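Internalin (Listeria monocytogenes serotype 4b, PDB 4FMZ) probably takes part in adhesion to and invasion of host cells, offering a curved leucine-rich-repeat solenoid as a binding surface. Local coordinates at residues Asn187-Ile192 against Tyr207-Thr212; Ile228-Ile233 against Ile250-Ile255. All coordinates share one frame; numbering follows the deposited sequence. Where two conformers were deposited one is given.

Contact 1: Asn187-Ile192 against Tyr207-Thr212; sequences NQIEDI and YVNQIT. With EDO (1,2-ethanediol), chain E.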
# COMPACT_ATOMS: atom_id res chain seq x y z
N ASN A 187 1.41 6.86 9.46
CA ASN A 187 2.66 6.66 10.19
C ASN A 187 2.86 7.90 11.08
O ASN A 187 1.87 8.45 11.55
CB ASN A 187 3.80 6.39 9.21
CG ASN A 187 3.66 5.04 8.53
OD1 ASN A 187 3.46 4.02 9.19
ND2 ASN A 187 3.75 5.00 7.21
N GLN A 188 4.12 8.32 11.33
CA GLN A 188 4.43 9.52 12.13
C GLN A 188 5.36 10.43 11.30
O GLN A 188 6.29 11.04 11.84
CB GLN A 188 5.08 9.11 13.48
CG GLN A 188 4.26 8.14 14.35
CD GLN A 188 2.94 8.72 14.83
OE1 GLN A 188 2.86 9.86 15.29
NE2 GLN A 188 1.87 7.93 14.74
N ILE A 189 5.10 10.52 9.98
CA ILE A 189 5.96 11.23 9.04
C ILE A 189 5.66 12.74 9.03
O ILE A 189 4.55 13.17 8.74
CB ILE A 189 5.89 10.62 7.61
CG1 ILE A 189 6.24 9.11 7.63
CG2 ILE A 189 6.81 11.35 6.64
CD1 ILE A 189 5.66 8.33 6.46
N GLU A 190 6.69 13.53 9.33
CA GLU A 190 6.65 15.00 9.32
C GLU A 190 7.28 15.55 8.04
O GLU A 190 6.81 16.56 7.51
CB GLU A 190 7.43 15.56 10.52
CG GLU A 190 6.82 15.32 11.88
CD GLU A 190 7.71 15.72 13.05
OE1 GLU A 190 8.34 16.80 12.98
OE2 GLU A 190 7.77 14.96 14.04
N ASP A 191 8.36 14.88 7.57
CA ASP A 191 9.23 15.30 6.48
C ASP A 191 9.41 14.23 5.38
O ASP A 191 10.00 13.16 5.62
CB ASP A 191 10.59 15.66 7.09
CG ASP A 191 11.67 16.16 6.16
OD1 ASP A 191 11.38 16.37 4.96
OD2 ASP A 191 12.81 16.39 6.63
N ILE A 192 8.94 14.56 4.16
CA ILE A 192 9.08 13.66 3.00
C ILE A 192 10.15 14.19 2.00
O ILE A 192 10.30 13.62 0.92
CB ILE A 192 7.74 13.36 2.28
CG1 ILE A 192 6.96 14.66 1.90
CG2 ILE A 192 6.88 12.37 3.07
CD1 ILE A 192 5.94 14.48 0.72
N TYR A 207 -1.72 9.32 3.45
CA TYR A 207 -2.71 10.00 4.28
C TYR A 207 -2.47 9.70 5.76
O TYR A 207 -1.86 8.68 6.09
CB TYR A 207 -4.17 9.68 3.86
CG TYR A 207 -4.58 8.22 3.86
CD1 TYR A 207 -4.74 7.52 5.05
CD2 TYR A 207 -4.98 7.59 2.69
CE1 TYR A 207 -5.17 6.19 5.07
CE2 TYR A 207 -5.47 6.28 2.69
CZ TYR A 207 -5.54 5.58 3.88
OH TYR A 207 -5.96 4.27 3.89
N VAL A 208 -2.92 10.62 6.64
CA VAL A 208 -2.84 10.51 8.11
C VAL A 208 -1.37 10.45 8.56
O VAL A 208 -0.87 9.46 9.08
CB VAL A 208 -3.73 9.35 8.69
CG1 VAL A 208 -3.76 9.38 10.21
CG2 VAL A 208 -5.15 9.45 8.16
N ASN A 209 -0.67 11.56 8.34
CA ASN A 209 0.70 11.76 8.80
C ASN A 209 0.75 13.18 9.36
O ASN A 209 -0.30 13.72 9.74
CB ASN A 209 1.72 11.48 7.67
CG ASN A 209 1.96 10.02 7.45
OD1 ASN A 209 2.59 9.35 8.27
ND2 ASN A 209 1.46 9.47 6.35
N GLN A 210 1.94 13.78 9.44
CA GLN A 210 2.13 15.14 9.95
C GLN A 210 2.93 15.96 8.91
O GLN A 210 3.74 16.80 9.28
CB GLN A 210 2.88 15.08 11.31
CG GLN A 210 2.10 14.43 12.45
CD GLN A 210 3.01 13.94 13.56
OE1 GLN A 210 3.71 14.71 14.22
NE2 GLN A 210 3.01 12.63 13.79
N ILE A 211 2.68 15.69 7.62
CA ILE A 211 3.38 16.31 6.50
C ILE A 211 2.93 17.77 6.30
O ILE A 211 1.73 18.05 6.13
CB ILE A 211 3.22 15.45 5.20
CG1 ILE A 211 3.82 14.02 5.40
CG2 ILE A 211 3.89 16.13 3.99
CD1 ILE A 211 3.27 12.93 4.44
N THR A 212 3.90 18.70 6.31
CA THR A 212 3.62 20.13 6.13
C THR A 212 4.03 20.64 4.74
O THR A 212 3.56 21.70 4.32
CB THR A 212 4.37 20.97 7.20
OG1 THR A 212 5.78 20.70 7.14
CG2 THR A 212 3.88 20.72 8.61
C1 EDO E . -0.95 10.93 13.76
O1 EDO E . -0.36 9.88 14.50
C2 EDO E . -0.41 10.91 12.31
O2 EDO E . 1.00 11.07 12.34
O HOH W 1 6.83 18.49 5.88

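Contact 2: Ile228-Ile233 against Ile250-Ile255; sequences IGNNKI and IGTNQI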
# COMPACT_ATOMS: atom_id res chain seq x y z
N ILE A 228 -3.17 12.07 -0.00
CA ILE A 228 -2.37 12.58 1.11
C ILE A 228 -3.26 13.47 2.03
O ILE A 228 -2.82 14.49 2.56
CB ILE A 228 -1.11 13.29 0.51
CG1 ILE A 228 0.04 13.46 1.53
CG2 ILE A 228 -1.43 14.57 -0.29
CD1 ILE A 228 1.47 13.67 0.89
N GLY A 229 -4.50 13.01 2.26
CA GLY A 229 -5.43 13.66 3.17
C GLY A 229 -4.95 13.56 4.61
O GLY A 229 -4.05 12.76 4.91
N ASN A 230 -5.54 14.34 5.52
CA ASN A 230 -5.17 14.38 6.95
C ASN A 230 -3.66 14.57 7.15
O ASN A 230 -2.96 13.69 7.68
CB ASN A 230 -5.65 13.20 7.79
CG ASN A 230 -5.91 13.71 9.22
OD1 ASN A 230 -5.09 14.40 9.85
ND2 ASN A 230 -7.07 13.46 9.76
N ASN A 231 -3.17 15.72 6.73
CA ASN A 231 -1.80 16.13 6.91
C ASN A 231 -1.86 17.62 7.29
O ASN A 231 -2.92 18.09 7.71
CB ASN A 231 -0.97 15.83 5.67
CG ASN A 231 -0.50 14.41 5.64
OD1 ASN A 231 0.35 14.01 6.43
ND2 ASN A 231 -1.08 13.58 4.79
N LYS A 232 -0.75 18.33 7.16
CA LYS A 232 -0.70 19.76 7.51
C LYS A 232 -0.24 20.57 6.29
O LYS A 232 0.51 21.53 6.42
CB LYS A 232 0.23 19.97 8.73
CG LYS A 232 -0.26 19.29 10.02
CD LYS A 232 0.65 19.57 11.22
CE LYS A 232 1.90 18.73 11.30
NZ LYS A 232 2.73 19.09 12.49
N ILE A 233 -0.70 20.18 5.09
CA ILE A 233 -0.30 20.83 3.84
C ILE A 233 -1.06 22.15 3.63
O ILE A 233 -2.29 22.21 3.78
CB ILE A 233 -0.48 19.87 2.64
CG1 ILE A 233 0.36 18.57 2.83
CG2 ILE A 233 -0.13 20.56 1.31
CD1 ILE A 233 -0.21 17.37 2.14
N ILE A 250 -6.62 15.27 -1.16
CA ILE A 250 -5.83 16.08 -0.25
C ILE A 250 -6.79 16.82 0.71
O ILE A 250 -6.54 17.96 1.12
CB ILE A 250 -4.86 17.00 -1.08
CG1 ILE A 250 -3.71 17.58 -0.25
CG2 ILE A 250 -5.57 18.00 -2.01
CD1 ILE A 250 -2.43 17.92 -1.01
N GLY A 251 -7.84 16.12 1.10
CA GLY A 251 -8.82 16.63 2.06
C GLY A 251 -8.22 16.67 3.45
O GLY A 251 -7.17 16.06 3.70
N THR A 252 -8.86 17.41 4.37
CA THR A 252 -8.44 17.52 5.78
C THR A 252 -6.95 18.03 5.88
O THR A 252 -6.08 17.42 6.53
CB THR A 252 -8.70 16.20 6.54
OG1 THR A 252 -9.96 15.68 6.12
CG2 THR A 252 -8.73 16.40 8.04
N ASN A 253 -6.67 19.14 5.21
CA ASN A 253 -5.37 19.79 5.25
C ASN A 253 -5.58 21.27 5.63
O ASN A 253 -6.62 21.59 6.20
CB ASN A 253 -4.62 19.60 3.92
CG ASN A 253 -3.87 18.30 3.88
OD1 ASN A 253 -2.87 18.14 4.55
ND2 ASN A 253 -4.35 17.34 3.10
N GLN A 254 -4.61 22.15 5.32
CA GLN A 254 -4.71 23.58 5.64
C GLN A 254 -4.57 24.41 4.35
O GLN A 254 -3.94 25.46 4.35
CB GLN A 254 -3.64 23.96 6.68
CG GLN A 254 -3.92 23.41 8.09
CD GLN A 254 -2.72 23.47 9.00
OE1 GLN A 254 -2.06 24.51 9.15
NE2 GLN A 254 -2.43 22.36 9.66
N ILE A 255 -5.17 23.93 3.26
CA ILE A 255 -5.11 24.58 1.94
C ILE A 255 -6.15 25.70 1.85
O ILE A 255 -7.32 25.48 2.17
CB ILE A 255 -5.34 23.51 0.84
CG1 ILE A 255 -4.23 22.42 0.88
CG2 ILE A 255 -5.49 24.11 -0.57
CD1 ILE A 255 -4.71 21.07 0.38
O HOH W 2 0.41 23.86 8.19

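Contact 1: Asn187-Ile192 against Tyr207-Thr212
Q188 and Q210, glutamines of successive turns of the solenoid, share a molecule of 1,2-ethanediol, probably left by the crystallisation liquor, that links their amide ends. Q210 NE2 gives a nearly straight hydrogen bond to EDO O2 (2.9 Å), and that hydroxyl in turn donates a hydrogen bond to N187 O (2.9 Å). At the other end of the diol, Q188 NE2 donates to EDO O1 at 3.0 Å. The Q188 chain bends at chi2 (-63°), which places CD beside O1, whereas Q210 is extended beyond CG; the two amide planes are turned 65° apart.

Beneath these polar side chains, N209 inserts its side chain into the backbone of the preceding turn. Its OD1 accepts N-H groups from opposite faces of the amide plane: N187 N at 3.0 Å, lying 45° above that plane, and I189 N at 3.3 Å, less tilted. N209 ND2 donates to the carbonyls of A206 and L184. Directly alongside, Q210 N bonds to I189 O at 2.8 Å, while Q210 packs its CB against E190 CG. The carboxylate of E190 forms a salt bridge with K168 of an earlier turn. On the inner side, I211 crosses I192 at about a right angle, with CD1 of I211 3.9 Å from CG2 of I192.

Because both ends of the buried N209 amide are engaged, its rotation is fixed, and backbone polar groups that form no regular strand here are satisfied by a side chain; the diol bridges the two glutamine amides and a backbone carbonyl.

Contact 2: Ile228-Ile233 against Ile250-Ile255
N253 reaches across with both ends of its amide to the loop 228-233. Its OD1 takes a straight hydrogen bond from I233 N (3.0 Å) and a weak one from N231 N, while ND2 donates to I228 O at 3.3 Å, a partner lying almost in the amide plane (5° out of it). The same ND2 also bonds to I250 O of its own loop (3.0 Å), from well above the plane of that carbonyl.

Backbone bonds flank the amide: N230 N meets G251 O at 3.0 Å, and Q254 N meets I233 O at 2.8 Å. Near the first of these, G229, without a side chain, brings CA against G251 O in a CA-H...O contact. Below, I228 and I250 lie side by side, pointing the same way. CG1 of I250 is anti to its backbone N (chi1 -163°), and CD1 beyond it touches I228 CG2 at 3.6 Å and I233 CD1 at 3.9 Å. In the modelled conformer of Q254, which is one of two, its NE2 lies near K232 CB and CG, a contact to be taken with caution.

The next shell holds the acceptors in place. N231 ND2 reaches I228 O from the face opposite to N253 ND2, so two asparagines grip one carbonyl, and N231 OD1 in turn accepts from I211 N of the turn before. N275 serves I255 N and I250 O in the turn after. A repeating asparagine that hydrogen-bonds to the backbone of the preceding turn, with isoleucines turned inward, is the asparagine stack of the leucine-rich-repeat solenoid, set in the LxxLxLxxNxI-type consensus.

Followed from the N terminus, the chain leaves strand 181-183 through 187-192, passes strand 203-205, and contact 1 closes this loop as 207-212 settles on the previous turn. Strand 225-227 then leads into 228-233, and after strand 247-249 contact 2 closes the next loop but one. The two contacts follow in series, neither nesting nor crossing, with centres about 10 Å apart. They also touch: 207-212 lies against 228-233, with probable backbone hydrogen bonds from K232 N to I211 O (2.7 Å) and from V208 N to G229 O (3.0 Å). Together they tie four consecutive turns of the solenoid, just beyond the ends of its parallel strands.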